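Local atomic coordinates of HAD hydrolase, family IA, variant 3 (Entamoeba histolytica, PDB entry 6W04), a protein that probably works as a magnesium-dependent hydrolase of the haloacid dehalogenase (HAD) superfamily, perhaps in carbohydrate metabolism. Residues L5-F8 / N9-I13; A65-Y68 / A69-E73; G158-I161 / S162-I165; E190-V193 / N194-L197. All coordinates share one frame; numbering follows the deposited sequence.

Interaction 1 of 4, residues L5-F8 / N9-I13; sequences LFDF and NGTLI. With MG (magnesium ion), chain B.
Just past strand 3-7, the chain curls round the carbonyl of Phe8: Phe8 O accepts from Leu12 N at 2.8 Å, in the carbonyl plane on a lone pair, and from Thr11 N at 3.1 Å, which sits above that plane, with a weak third bond from Ile13 N. On one side of this turn lies the metal. Asp7, its CG anti to the backbone N (chi1 180°), reaches forward so that OD2 binds the magnesium ion at 2.1 Å, and Asn9 O binds it at the same distance. Two waters and Asp169 are also ligands. The Thr11 side chain crosses that of Asp7 at about a right angle, and its single hydroxyl proton could go to Asp7 OD2, 3.0 Å from Thr11 OG1, or to Asp169. Asp7 OD1 is salt-bridged to Lys144 and accepts a hydrogen bond from a water that in turn accepts from Asn9 N. On the apolar side, Leu12 CD1 lies between Phe6 CB and Phe8 CD1, 3.7 Å from Phe8 CD1, while Ile13 CD1 presses on Phe8 CE2 at 3.4 Å. Phe8 also stacks on Phe119. Asp-x-Asn-Gly-Thr matches the first HAD sequence motif, with Asn where most relatives have a second Asp. Binding the metal through one side chain and one main-chain oxygen, the loop probably has its shape fixed jointly by magnesium and by the grip on Phe8 O.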
ATOM      1  N   LEU A   5       1.480  11.438  -2.063  1.00 34.13           N
ATOM      2  CA  LEU A   5       0.906  10.498  -1.103  1.00 33.57           C
ATOM      3  C   LEU A   5       1.389   9.110  -1.495  1.00 35.89           C
ATOM      4  O   LEU A   5       1.044   8.621  -2.576  1.00 33.47           O
ATOM      5  CB  LEU A   5      -0.623  10.588  -1.105  1.00 35.16           C
ATOM      6  CG  LEU A   5      -1.150  12.035  -1.103  1.00 41.85           C
ATOM      7  CD1 LEU A   5      -2.691  12.088  -1.191  1.00 37.78           C
ATOM      8  CD2 LEU A   5      -0.619  12.796   0.133  1.00 40.77           C
ATOM      9  N   PHE A   6       2.220   8.493  -0.648  1.00 30.09           N
ATOM     10  CA  PHE A   6       2.729   7.147  -0.921  1.00 34.52           C
ATOM     11  C   PHE A   6       1.873   6.069  -0.256  1.00 30.78           C
ATOM     12  O   PHE A   6       1.717   6.059   0.974  1.00 29.35           O
ATOM     13  CB  PHE A   6       4.155   6.959  -0.402  1.00 33.01           C
ATOM     14  CG  PHE A   6       5.192   7.867  -1.026  1.00 28.40           C
ATOM     15  CD1 PHE A   6       5.916   7.446  -2.132  1.00 31.92           C
ATOM     16  CD2 PHE A   6       5.515   9.079  -0.433  1.00 33.67           C
ATOM     17  CE1 PHE A   6       6.922   8.254  -2.684  1.00 34.85           C
ATOM     18  CE2 PHE A   6       6.502   9.907  -0.990  1.00 39.32           C
ATOM     19  CZ  PHE A   6       7.205   9.487  -2.101  1.00 37.25           C
ATOM     20  N   ASP A   7       1.415   5.109  -1.052  1.00 27.57           N
ATOM     21  CA  ASP A   7       1.004   3.823  -0.487  1.00 29.04           C
ATOM     22  C   ASP A   7       2.230   3.119   0.066  1.00 32.35           C
ATOM     23  O   ASP A   7       3.356   3.404  -0.343  1.00 30.73           O
ATOM     24  CB  ASP A   7       0.354   2.962  -1.562  1.00 24.95           C
ATOM     25  CG  ASP A   7      -0.089   1.613  -1.053  1.00 35.70           C
ATOM     26  OD1 ASP A   7      -0.738   1.556   0.014  1.00 31.60           O
ATOM     27  OD2 ASP A   7       0.192   0.612  -1.743  1.00 34.18           O
ATOM     28  N   PHE A   8       2.036   2.181   0.994  1.00 28.02           N
ATOM     29  CA  PHE A   8       3.199   1.529   1.588  1.00 27.79           C
ATOM     30  C   PHE A   8       3.393   0.106   1.073  1.00 29.84           C
ATOM     31  O   PHE A   8       4.352  -0.145   0.333  1.00 28.61           O
ATOM     32  CB  PHE A   8       3.144   1.584   3.108  1.00 28.38           C
ATOM     33  CG  PHE A   8       4.460   1.234   3.740  1.00 29.55           C
ATOM     34  CD1 PHE A   8       5.458   2.192   3.854  1.00 30.40           C
ATOM     35  CD2 PHE A   8       4.731  -0.069   4.124  1.00 30.51           C
ATOM     36  CE1 PHE A   8       6.693   1.872   4.391  1.00 31.88           C
ATOM     37  CE2 PHE A   8       5.957  -0.395   4.677  1.00 33.64           C
ATOM     38  CZ  PHE A   8       6.937   0.576   4.803  1.00 31.30           C
ATOM     39  N   ASN A   9       2.506  -0.836   1.421  1.00 29.57           N
ATOM     40  CA  ASN A   9       2.676  -2.232   1.018  1.00 27.50           C
ATOM     41  C   ASN A   9       2.584  -2.383  -0.495  1.00 28.73           C
ATOM     42  O   ASN A   9       1.603  -1.969  -1.115  1.00 29.86           O
ATOM     43  CB  ASN A   9       1.605  -3.093   1.686  1.00 29.11           C
ATOM     44  CG  ASN A   9       1.626  -2.953   3.189  1.00 40.31           C
ATOM     45  OD1 ASN A   9       0.805  -2.245   3.785  1.00 39.40           O
ATOM     46  ND2 ASN A   9       2.604  -3.592   3.811  1.00 35.80           N
ATOM     47  N   GLY A  10       3.600  -3.006  -1.086  1.00 31.24           N
ATOM     48  CA  GLY A  10       3.635  -3.215  -2.524  1.00 30.89           C
ATOM     49  C   GLY A  10       4.114  -2.014  -3.305  1.00 35.61           C
ATOM     50  O   GLY A  10       4.375  -2.139  -4.500  1.00 32.47           O
ATOM     51  N   THR A  11       4.268  -0.870  -2.651  1.00 33.98           N
ATOM     52  CA  THR A  11       4.678   0.374  -3.285  1.00 33.52           C
ATOM     53  C   THR A  11       6.021   0.849  -2.741  1.00 31.72           C
ATOM     54  O   THR A  11       6.979   0.985  -3.510  1.00 31.85           O
ATOM     55  CB  THR A  11       3.573   1.435  -3.069  1.00 31.33           C
ATOM     56  OG1 THR A  11       2.382   1.049  -3.778  1.00 29.67           O
ATOM     57  CG2 THR A  11       4.024   2.817  -3.549  1.00 28.85           C
ATOM     58  N   LEU A  12       6.124   1.100  -1.429  1.00 29.51           N
ATOM     59  CA  LEU A  12       7.403   1.472  -0.830  1.00 30.69           C
ATOM     60  C   LEU A  12       8.240   0.269  -0.420  1.00 33.15           C
ATOM     61  O   LEU A  12       9.474   0.377  -0.358  1.00 32.58           O
ATOM     62  CB  LEU A  12       7.176   2.383   0.385  1.00 27.00           C
ATOM     63  CG  LEU A  12       6.886   3.845   0.028  1.00 33.58           C
ATOM     64  CD1 LEU A  12       6.527   4.659   1.261  1.00 30.45           C
ATOM     65  CD2 LEU A  12       8.095   4.498  -0.710  1.00 29.03           C
ATOM     66  N   ILE A  13       7.614  -0.870  -0.124  1.00 30.41           N
ATOM     67  CA  ILE A  13       8.332  -2.132   0.041  1.00 31.30           C
ATOM     68  C   ILE A  13       7.651  -3.197  -0.816  1.00 35.06           C
ATOM     69  O   ILE A  13       6.427  -3.205  -0.951  1.00 26.39           O
ATOM     70  CB  ILE A  13       8.400  -2.573   1.523  1.00 29.70           C
ATOM     71  CG1 ILE A  13       7.002  -2.804   2.132  1.00 25.93           C
ATOM     72  CG2 ILE A  13       9.188  -1.554   2.366  1.00 22.19           C
ATOM     73  CD1 ILE A  13       7.081  -3.461   3.566  1.00 29.26           C
TER
HETATM   74 MG    MG B 301      -0.290  -1.384  -1.846  1.00 28.64          MG
HETATM   75  O   HOH W   1      -0.151   0.032   2.133  1.00 32.30           O
HETATM   76  O   HOH W   2      -2.182  -0.633  -2.486  1.00 29.29           O
HETATM   77  O   HOH W   3      -0.500  -3.550  -2.199  1.00 30.53           O

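Interaction 2 of 4, residues A65-Y68 / A69-E73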
ATOM      1  N   ALA A  65     -13.182 -13.076  11.928  1.00 43.10           N
ATOM      2  CA  ALA A  65     -12.180 -12.665  10.944  1.00 40.23           C
ATOM      3  C   ALA A  65     -11.034 -11.912  11.606  1.00 33.62           C
ATOM      4  O   ALA A  65      -9.864 -12.160  11.307  1.00 32.51           O
ATOM      5  CB  ALA A  65     -12.828 -11.817   9.851  1.00 37.71           C
ATOM      6  N   LYS A  66     -11.342 -10.997  12.527  1.00 42.88           N
ATOM      7  CA  LYS A  66     -10.275 -10.216  13.158  1.00 36.40           C
ATOM      8  C   LYS A  66      -9.268 -11.117  13.864  1.00 34.54           C
ATOM      9  O   LYS A  66      -8.058 -10.863  13.810  1.00 33.46           O
ATOM     10  CB  LYS A  66     -10.868  -9.206  14.143  1.00 54.08           C
ATOM     11  CG  LYS A  66     -11.596  -8.036  13.508  1.00 63.15           C
ATOM     12  CD  LYS A  66     -12.158  -7.098  14.590  1.00 79.44           C
ATOM     13  CE  LYS A  66     -12.902  -5.899  13.995  1.00 83.13           C
ATOM     14  NZ  LYS A  66     -11.985  -4.943  13.301  1.00 77.13           N
ATOM     15  N   LYS A  67      -9.747 -12.184  14.519  1.00 35.15           N
ATOM     16  CA  LYS A  67      -8.856 -13.071  15.269  1.00 44.06           C
ATOM     17  C   LYS A  67      -7.883 -13.813  14.358  1.00 40.17           C
ATOM     18  O   LYS A  67      -6.689 -13.903  14.653  1.00 33.32           O
ATOM     19  CB  LYS A  67      -9.672 -14.072  16.079  1.00 53.14           C
ATOM     20  CG  LYS A  67      -8.889 -15.306  16.540  1.00 63.85           C
ATOM     21  CD  LYS A  67      -9.823 -16.355  17.140  1.00 74.60           C
ATOM     22  CE  LYS A  67      -9.066 -17.574  17.639  1.00 76.32           C
ATOM     23  NZ  LYS A  67      -8.401 -18.298  16.527  1.00 74.77           N
ATOM     24  N   TYR A  68      -8.378 -14.409  13.271  1.00 32.21           N
ATOM     25  CA  TYR A  68      -7.441 -15.096  12.383  1.00 32.89           C
ATOM     26  C   TYR A  68      -6.631 -14.111  11.574  1.00 32.81           C
ATOM     27  O   TYR A  68      -5.465 -14.383  11.249  1.00 34.96           O
ATOM     28  CB  TYR A  68      -8.177 -16.065  11.456  1.00 40.07           C
ATOM     29  CG  TYR A  68      -8.700 -17.257  12.209  1.00 47.23           C
ATOM     30  CD1 TYR A  68      -7.818 -18.186  12.754  1.00 55.57           C
ATOM     31  CD2 TYR A  68     -10.057 -17.429  12.430  1.00 51.80           C
ATOM     32  CE1 TYR A  68      -8.270 -19.269  13.476  1.00 59.68           C
ATOM     33  CE2 TYR A  68     -10.529 -18.520  13.154  1.00 59.37           C
ATOM     34  CZ  TYR A  68      -9.623 -19.437  13.672  1.00 59.81           C
ATOM     35  OH  TYR A  68     -10.057 -20.525  14.390  1.00 51.03           O
ATOM     36  N   ALA A  69      -7.215 -12.965  11.229  1.00 30.36           N
ATOM     37  CA  ALA A  69      -6.409 -11.954  10.555  1.00 32.50           C
ATOM     38  C   ALA A  69      -5.253 -11.522  11.440  1.00 35.57           C
ATOM     39  O   ALA A  69      -4.124 -11.347  10.965  1.00 28.95           O
ATOM     40  CB  ALA A  69      -7.265 -10.756  10.150  1.00 31.59           C
ATOM     41  N   GLU A  70      -5.498 -11.373  12.734  1.00 27.99           N
ATOM     42  CA  GLU A  70      -4.401 -10.964  13.599  1.00 25.04           C
ATOM     43  C   GLU A  70      -3.343 -12.065  13.717  1.00 30.02           C
ATOM     44  O   GLU A  70      -2.146 -11.765  13.842  1.00 29.06           O
ATOM     45  CB  GLU A  70      -4.940 -10.553  14.973  1.00 33.37           C
ATOM     46  CG  GLU A  70      -3.862 -10.228  16.012  1.00 49.56           C
ATOM     47  CD  GLU A  70      -2.886  -9.118  15.574  1.00 64.14           C
ATOM     48  OE1 GLU A  70      -3.201  -8.332  14.640  1.00 57.01           O
ATOM     49  OE2 GLU A  70      -1.795  -9.038  16.180  1.00 68.36           O
ATOM     50  N   GLU A  71      -3.751 -13.341  13.694  1.00 31.29           N
ATOM     51  CA  GLU A  71      -2.749 -14.409  13.639  1.00 31.38           C
ATOM     52  C   GLU A  71      -1.906 -14.311  12.373  1.00 33.18           C
ATOM     53  O   GLU A  71      -0.687 -14.509  12.415  1.00 28.17           O
ATOM     54  CB  GLU A  71      -3.401 -15.795  13.707  1.00 35.43           C
ATOM     55  CG  GLU A  71      -4.066 -16.112  15.031  1.00 50.11           C
ATOM     56  CD  GLU A  71      -4.527 -17.571  15.151  1.00 62.98           C
ATOM     57  OE1 GLU A  71      -4.253 -18.388  14.235  1.00 57.07           O
ATOM     58  OE2 GLU A  71      -5.169 -17.894  16.174  1.00 68.90           O
ATOM     59  N   LYS A  72      -2.543 -14.065  11.215  1.00 25.12           N
ATOM     60  CA  LYS A  72      -1.763 -13.901   9.994  1.00 27.45           C
ATOM     61  C   LYS A  72      -0.857 -12.677  10.075  1.00 29.08           C
ATOM     62  O   LYS A  72       0.299 -12.720   9.632  1.00 29.73           O
ATOM     63  CB  LYS A  72      -2.687 -13.801   8.773  1.00 26.51           C
ATOM     64  CG  LYS A  72      -1.909 -13.494   7.466  1.00 23.92           C
ATOM     65  CD  LYS A  72      -1.816 -11.998   7.167  1.00 25.94           C
ATOM     66  CE  LYS A  72      -0.823 -11.726   6.006  1.00 27.51           C
ATOM     67  NZ  LYS A  72      -0.839 -10.270   5.678  1.00 27.01           N
ATOM     68  N   GLU A  73      -1.359 -11.566  10.618  1.00 23.35           N
ATOM     69  CA  GLU A  73      -0.539 -10.361  10.661  1.00 26.62           C
ATOM     70  C   GLU A  73       0.603 -10.485  11.654  1.00 31.38           C
ATOM     71  O   GLU A  73       1.683  -9.935  11.410  1.00 26.60           O
ATOM     72  CB  GLU A  73      -1.395  -9.117  10.965  1.00 24.69           C
ATOM     73  CG  GLU A  73      -2.431  -8.815   9.876  1.00 31.55           C
ATOM     74  CD  GLU A  73      -1.878  -8.482   8.460  1.00 39.60           C
ATOM     75  OE1 GLU A  73      -0.677  -8.653   8.147  1.00 34.54           O
ATOM     76  OE2 GLU A  73      -2.691  -8.043   7.623  1.00 44.67           O
TER
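Ala65 O receives Ala69 N at 2.8 Å, and the methyl of Ala69 also lies against this oxygen, Ala69 CB to Ala65 O 3.2 Å. Glu70 N to Lys66 O, Glu71 N to Lys67 O and Lys72 N to Tyr68 O repeat the i+4 to i bond along the helix. Outside the backbone, Lys67 and Glu71 run side by side, pointing the same way. Lys67 bends at its last torsion (chi4 -64°), turning NZ to Glu71 OE2 at 3.3 Å; this salt bridge is long, and NZ comes from above the carboxylate plane. The other oxygen, Glu71 OE1, lies at the edge of the Tyr68 ring, 3.9 Å from Tyr68 CD1, with ring and carboxylate planes 72° apart. All this belongs to helix 62-82, consistent with the helical cap of a HAD enzyme, where Tyr68 and Ala69 pack on Ile52 of helix 48-56. One turn on, Lys72 faces helix 16-31: its chain bends at chi2 (-92°) and brings NZ to Glu73 OE1 at 3.0 Å, a salt bridge also met from above the carboxylate plane. His19 shares Lys72 NZ, and Asn115 and Asn48 bond to the two oxygens of Glu73.

Interaction 3 of 4, residues G158-I161 / S162-I165; sequences GVSI and SHCI
Ser160 OG is approached by two side chains that follow it, Ser162 and His163. Ser162 turns its OG between its own N and carbonyl carbon (chi1 56°), which brings the hydroxyl back over the turn to donate to Ser160 OG at 3.2 Å. His163 presents ND1 to the same oxygen, Ser160 OG, at 3.1 Å, where either atom could be the donor; Ser160 CB lies at the edge of the imidazole, in its plane, while OG meets the ring obliquely. A weak bond from Ser162 N also reaches this oxygen. In the backbone, a short 3-10 turn closes: His163 N bonds to Ser160 O at 3.0 Å and Cys164 N to Ile161 O at 3.0 Å. The turn links helix 148-157, which is closed by a Schellman motif with Gly158, of positive phi, just past its end, to strand 164-168 of the parallel Rossmann-like sheet. Cys164 swings its SG to Val159 CG2 at 3.6 Å, and Ile161 CD1 lies more loosely against Cys164 CB at 4.3 Å. The same three side chains pack against Ser154 of helix 148-157, and Ser160 N is hydrogen-bonded to Glu2 OE1.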
ATOM      1  N   GLY A 158      -2.800  19.442   4.598  1.00 60.15           N
ATOM      2  CA  GLY A 158      -3.311  20.777   4.349  1.00 59.74           C
ATOM      3  C   GLY A 158      -3.273  21.195   2.897  1.00 62.51           C
ATOM      4  O   GLY A 158      -3.124  22.386   2.609  1.00 60.89           O
ATOM      5  N   VAL A 159      -3.420  20.243   1.976  1.00 53.42           N
ATOM      6  CA  VAL A 159      -3.277  20.476   0.546  1.00 56.64           C
ATOM      7  C   VAL A 159      -4.563  20.047  -0.157  1.00 54.09           C
ATOM      8  O   VAL A 159      -5.410  19.363   0.411  1.00 57.19           O
ATOM      9  CB  VAL A 159      -2.064  19.728  -0.045  1.00 51.52           C
ATOM     10  CG1 VAL A 159      -0.764  20.211   0.603  1.00 50.11           C
ATOM     11  CG2 VAL A 159      -2.239  18.207   0.133  1.00 54.18           C
ATOM     12  N   SER A 160      -4.698  20.463  -1.411  1.00 51.87           N
ATOM     13  CA  SER A 160      -5.843  20.099  -2.227  1.00 52.91           C
ATOM     14  C   SER A 160      -5.575  18.759  -2.905  1.00 48.68           C
ATOM     15  O   SER A 160      -4.510  18.568  -3.505  1.00 57.08           O
ATOM     16  CB  SER A 160      -6.128  21.188  -3.266  1.00 60.60           C
ATOM     17  OG  SER A 160      -6.473  20.601  -4.511  1.00 68.00           O
ATOM     18  N   ILE A 161      -6.541  17.834  -2.798  1.00 50.16           N
ATOM     19  CA  ILE A 161      -6.341  16.458  -3.276  1.00 47.09           C
ATOM     20  C   ILE A 161      -6.002  16.440  -4.759  1.00 45.31           C
ATOM     21  O   ILE A 161      -5.193  15.623  -5.214  1.00 47.52           O
ATOM     22  CB  ILE A 161      -7.578  15.579  -2.976  1.00 43.56           C
ATOM     23  CG1 ILE A 161      -7.348  14.132  -3.430  1.00 44.71           C
ATOM     24  CG2 ILE A 161      -8.833  16.124  -3.679  1.00 48.99           C
ATOM     25  CD1 ILE A 161      -6.187  13.441  -2.720  1.00 41.47           C
ATOM     26  N   SER A 162      -6.592  17.351  -5.536  1.00 50.45           N
ATOM     27  CA  SER A 162      -6.421  17.279  -6.981  1.00 48.90           C
ATOM     28  C   SER A 162      -5.064  17.785  -7.437  1.00 51.84           C
ATOM     29  O   SER A 162      -4.766  17.734  -8.633  1.00 51.07           O
ATOM     30  CB  SER A 162      -7.539  18.051  -7.693  1.00 55.09           C
ATOM     31  OG  SER A 162      -7.591  19.391  -7.249  1.00 61.25           O
ATOM     32  N   HIS A 163      -4.231  18.273  -6.526  1.00 48.60           N
ATOM     33  CA  HIS A 163      -2.850  18.584  -6.851  1.00 54.92           C
ATOM     34  C   HIS A 163      -1.896  17.623  -6.155  1.00 52.72           C
ATOM     35  O   HIS A 163      -0.728  17.947  -5.923  1.00 49.49           O
ATOM     36  CB  HIS A 163      -2.551  20.040  -6.510  1.00 55.09           C
ATOM     37  CG  HIS A 163      -3.432  20.998  -7.251  1.00 73.58           C
ATOM     38  ND1 HIS A 163      -4.500  21.638  -6.662  1.00 79.93           N
ATOM     39  CD2 HIS A 163      -3.445  21.366  -8.554  1.00 79.09           C
ATOM     40  CE1 HIS A 163      -5.111  22.391  -7.560  1.00 80.88           C
ATOM     41  NE2 HIS A 163      -4.490  22.243  -8.717  1.00 83.22           N
ATOM     42  N   CYS A 164      -2.384  16.426  -5.841  1.00 44.62           N
ATOM     43  CA  CYS A 164      -1.586  15.385  -5.209  1.00 45.39           C
ATOM     44  C   CYS A 164      -1.258  14.280  -6.203  1.00 49.10           C
ATOM     45  O   CYS A 164      -2.123  13.832  -6.968  1.00 49.08           O
ATOM     46  CB  CYS A 164      -2.314  14.768  -4.003  1.00 41.90           C
ATOM     47  SG  CYS A 164      -2.407  15.845  -2.554  1.00 43.94           S
ATOM     48  N   ILE A 165      -0.002  13.838  -6.175  1.00 44.45           N
ATOM     49  CA  ILE A 165       0.411  12.575  -6.771  1.00 40.24           C
ATOM     50  C   ILE A 165       0.204  11.459  -5.754  1.00 39.37           C
ATOM     51  O   ILE A 165       0.521  11.615  -4.568  1.00 38.56           O
ATOM     52  CB  ILE A 165       1.883  12.640  -7.221  1.00 41.34           C
ATOM     53  CG1 ILE A 165       2.027  13.624  -8.380  1.00 41.84           C
ATOM     54  CG2 ILE A 165       2.376  11.252  -7.594  1.00 35.39           C
ATOM     55  CD1 ILE A 165       1.368  13.152  -9.699  1.00 44.95           C
TER

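Interaction 4 of 4, residues E190-V193 / N194-L197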
ATOM      1  N   GLU A 190       3.790  -5.843  -8.739  1.00 35.55           N
ATOM      2  CA  GLU A 190       3.110  -7.086  -9.082  1.00 36.58           C
ATOM      3  C   GLU A 190       2.462  -7.050 -10.455  1.00 42.47           C
ATOM      4  O   GLU A 190       2.577  -8.010 -11.218  1.00 38.95           O
ATOM      5  CB  GLU A 190       2.051  -7.423  -8.011  1.00 43.10           C
ATOM      6  CG  GLU A 190       2.666  -8.023  -6.748  1.00 47.37           C
ATOM      7  CD  GLU A 190       3.324  -9.381  -7.002  1.00 62.05           C
ATOM      8  OE1 GLU A 190       2.698 -10.218  -7.694  1.00 65.76           O
ATOM      9  OE2 GLU A 190       4.461  -9.611  -6.511  1.00 51.83           O
ATOM     10  N   MET A 191       1.785  -5.967 -10.799  1.00 34.85           N
ATOM     11  CA  MET A 191       1.390  -5.751 -12.181  1.00 33.80           C
ATOM     12  C   MET A 191       2.570  -5.235 -12.990  1.00 37.30           C
ATOM     13  O   MET A 191       3.478  -4.605 -12.451  1.00 40.45           O
ATOM     14  CB  MET A 191       0.226  -4.769 -12.233  1.00 32.53           C
ATOM     15  CG  MET A 191      -0.986  -5.343 -11.463  1.00 45.51           C
ATOM     16  SD  MET A 191      -2.373  -4.216 -11.301  1.00 46.40           S
ATOM     17  CE  MET A 191      -2.805  -3.953 -12.997  1.00 34.36           C
ATOM     18  N   THR A 192       2.570  -5.548 -14.286  1.00 39.69           N
ATOM     19  CA  THR A 192       3.538  -4.955 -15.201  1.00 38.84           C
ATOM     20  C   THR A 192       3.214  -3.478 -15.418  1.00 49.61           C
ATOM     21  O   THR A 192       2.125  -2.998 -15.091  1.00 40.15           O
ATOM     22  CB  THR A 192       3.535  -5.681 -16.541  1.00 44.30           C
ATOM     23  OG1 THR A 192       2.297  -5.427 -17.238  1.00 41.59           O
ATOM     24  CG2 THR A 192       3.724  -7.181 -16.330  1.00 43.61           C
ATOM     25  N   VAL A 193       4.185  -2.749 -15.981  1.00 40.10           N
ATOM     26  CA  VAL A 193       3.938  -1.359 -16.366  1.00 46.32           C
ATOM     27  C   VAL A 193       2.756  -1.273 -17.328  1.00 40.27           C
ATOM     28  O   VAL A 193       1.875  -0.416 -17.179  1.00 42.02           O
ATOM     29  CB  VAL A 193       5.206  -0.733 -16.984  1.00 42.20           C
ATOM     30  CG1 VAL A 193       4.830   0.416 -17.916  1.00 43.67           C
ATOM     31  CG2 VAL A 193       6.140  -0.251 -15.894  1.00 45.29           C
ATOM     32  N   ASN A 194       2.736  -2.147 -18.343  1.00 42.42           N
ATOM     33  CA  ASN A 194       1.680  -2.113 -19.357  1.00 47.82           C
ATOM     34  C   ASN A 194       0.323  -2.479 -18.770  1.00 50.82           C
ATOM     35  O   ASN A 194      -0.711  -1.976 -19.230  1.00 43.40           O
ATOM     36  CB  ASN A 194       2.005  -3.068 -20.501  1.00 52.39           C
ATOM     37  CG  ASN A 194       3.178  -2.604 -21.332  1.00 72.28           C
ATOM     38  OD1 ASN A 194       3.557  -1.430 -21.296  1.00 74.76           O
ATOM     39  ND2 ASN A 194       3.765  -3.526 -22.091  1.00 77.19           N
ATOM     40  N   GLU A 195       0.301  -3.374 -17.788  1.00 43.55           N
ATOM     41  CA  GLU A 195      -0.971  -3.726 -17.172  1.00 49.63           C
ATOM     42  C   GLU A 195      -1.526  -2.550 -16.381  1.00 43.32           C
ATOM     43  O   GLU A 195      -2.729  -2.279 -16.429  1.00 46.32           O
ATOM     44  CB  GLU A 195      -0.805  -4.970 -16.294  1.00 37.96           C
ATOM     45  CG  GLU A 195      -0.590  -6.267 -17.110  1.00 44.21           C
ATOM     46  CD  GLU A 195      -0.212  -7.450 -16.229  1.00 51.61           C
ATOM     47  OE1 GLU A 195       0.249  -7.225 -15.087  1.00 46.11           O
ATOM     48  OE2 GLU A 195      -0.380  -8.606 -16.667  1.00 57.88           O
ATOM     49  N   LEU A 196      -0.657  -1.814 -15.685  1.00 35.35           N
ATOM     50  CA  LEU A 196      -1.114  -0.633 -14.956  1.00 36.00           C
ATOM     51  C   LEU A 196      -1.592   0.454 -15.909  1.00 41.21           C
ATOM     52  O   LEU A 196      -2.544   1.171 -15.591  1.00 36.89           O
ATOM     53  CB  LEU A 196       0.001  -0.104 -14.051  1.00 34.78           C
ATOM     54  CG  LEU A 196       0.337  -0.973 -12.828  1.00 35.13           C
ATOM     55  CD1 LEU A 196       1.806  -0.802 -12.391  1.00 37.47           C
ATOM     56  CD2 LEU A 196      -0.610  -0.656 -11.661  1.00 34.28           C
ATOM     57  N   LEU A 197      -0.962   0.579 -17.084  1.00 39.52           N
ATOM     58  CA  LEU A 197      -1.378   1.587 -18.054  1.00 42.56           C
ATOM     59  C   LEU A 197      -2.735   1.270 -18.667  1.00 45.13           C
ATOM     60  O   LEU A 197      -3.411   2.187 -19.142  1.00 51.68           O
ATOM     61  CB  LEU A 197      -0.317   1.740 -19.165  1.00 42.29           C
ATOM     62  CG  LEU A 197       1.029   2.342 -18.718  1.00 51.73           C
ATOM     63  CD1 LEU A 197       2.049   2.362 -19.857  1.00 52.92           C
ATOM     64  CD2 LEU A 197       0.857   3.741 -18.141  1.00 48.28           C
TER
HETATM   65  O   HOH W   4       1.518  -9.255 -13.387  1.00 55.44           O
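Leu196 on Met191 makes the packed part of this contact: the buried leucine meets the methionine obliquely, with Leu196 CG 3.8 Å from Met191 CB, and also touches Ala188. Beside it, Leu196 N bonds to Thr192 O at 3.1 Å. The solvent side is held differently, by Thr192 and Glu195, both exposed yet tightly bonded across the start of helix 193-197. Thr192 OG1 accepts from Glu195 N at 2.9 Å; with chi1 at 69° the hydroxyl sits between its own N and carbonyl carbon, facing the first turn. In return, Thr192 N donates to Glu195 OE1 at 3.0 Å, a fairly straight bond (166° at the hydrogen) that arrives from above the carboxylate plane. These reciprocal bonds are a capping box with Thr192 as N-cap, satisfying two amides at the helix start. The extended Glu195 chain passes so near that Glu195 CG lies 3.0 Å from Thr192 OG1. A water donates to Glu195 OE1 at 2.9 Å and to Glu190 O, bridging the carboxylate to the incoming loop. At the far end, Val193 and the exposed Leu197 run side by side with only light packing, Val193 CG1 to Leu197 CD1 3.9 Å.

How the interactions relate
Along the chain the contacts follow one another in the order 1, 2, 3, 4, and only interactions 1 and 3 touch. They share neighbouring strands of the parallel sheet, 3-7 and 164-168: Leu5 N lies 2.7 Å from Ile165 O, a probable hydrogen bond, and Leu5 packs on Cys164 and Ile161. Interaction 1 is near the chain's centre, at the metal; interaction 3 is at the strand's beginning, with centres 18 Å apart. Interaction 2 sits on the opposite side of the chain's centre from interaction 3, about 34 Å between centres. Interaction 4, after strand 183-187, comes within about 6 Å of interaction 1 at the nearest atoms. This is consistent with the HAD plan, the metal site at the C-terminal edge of the core sheet, facing the cap.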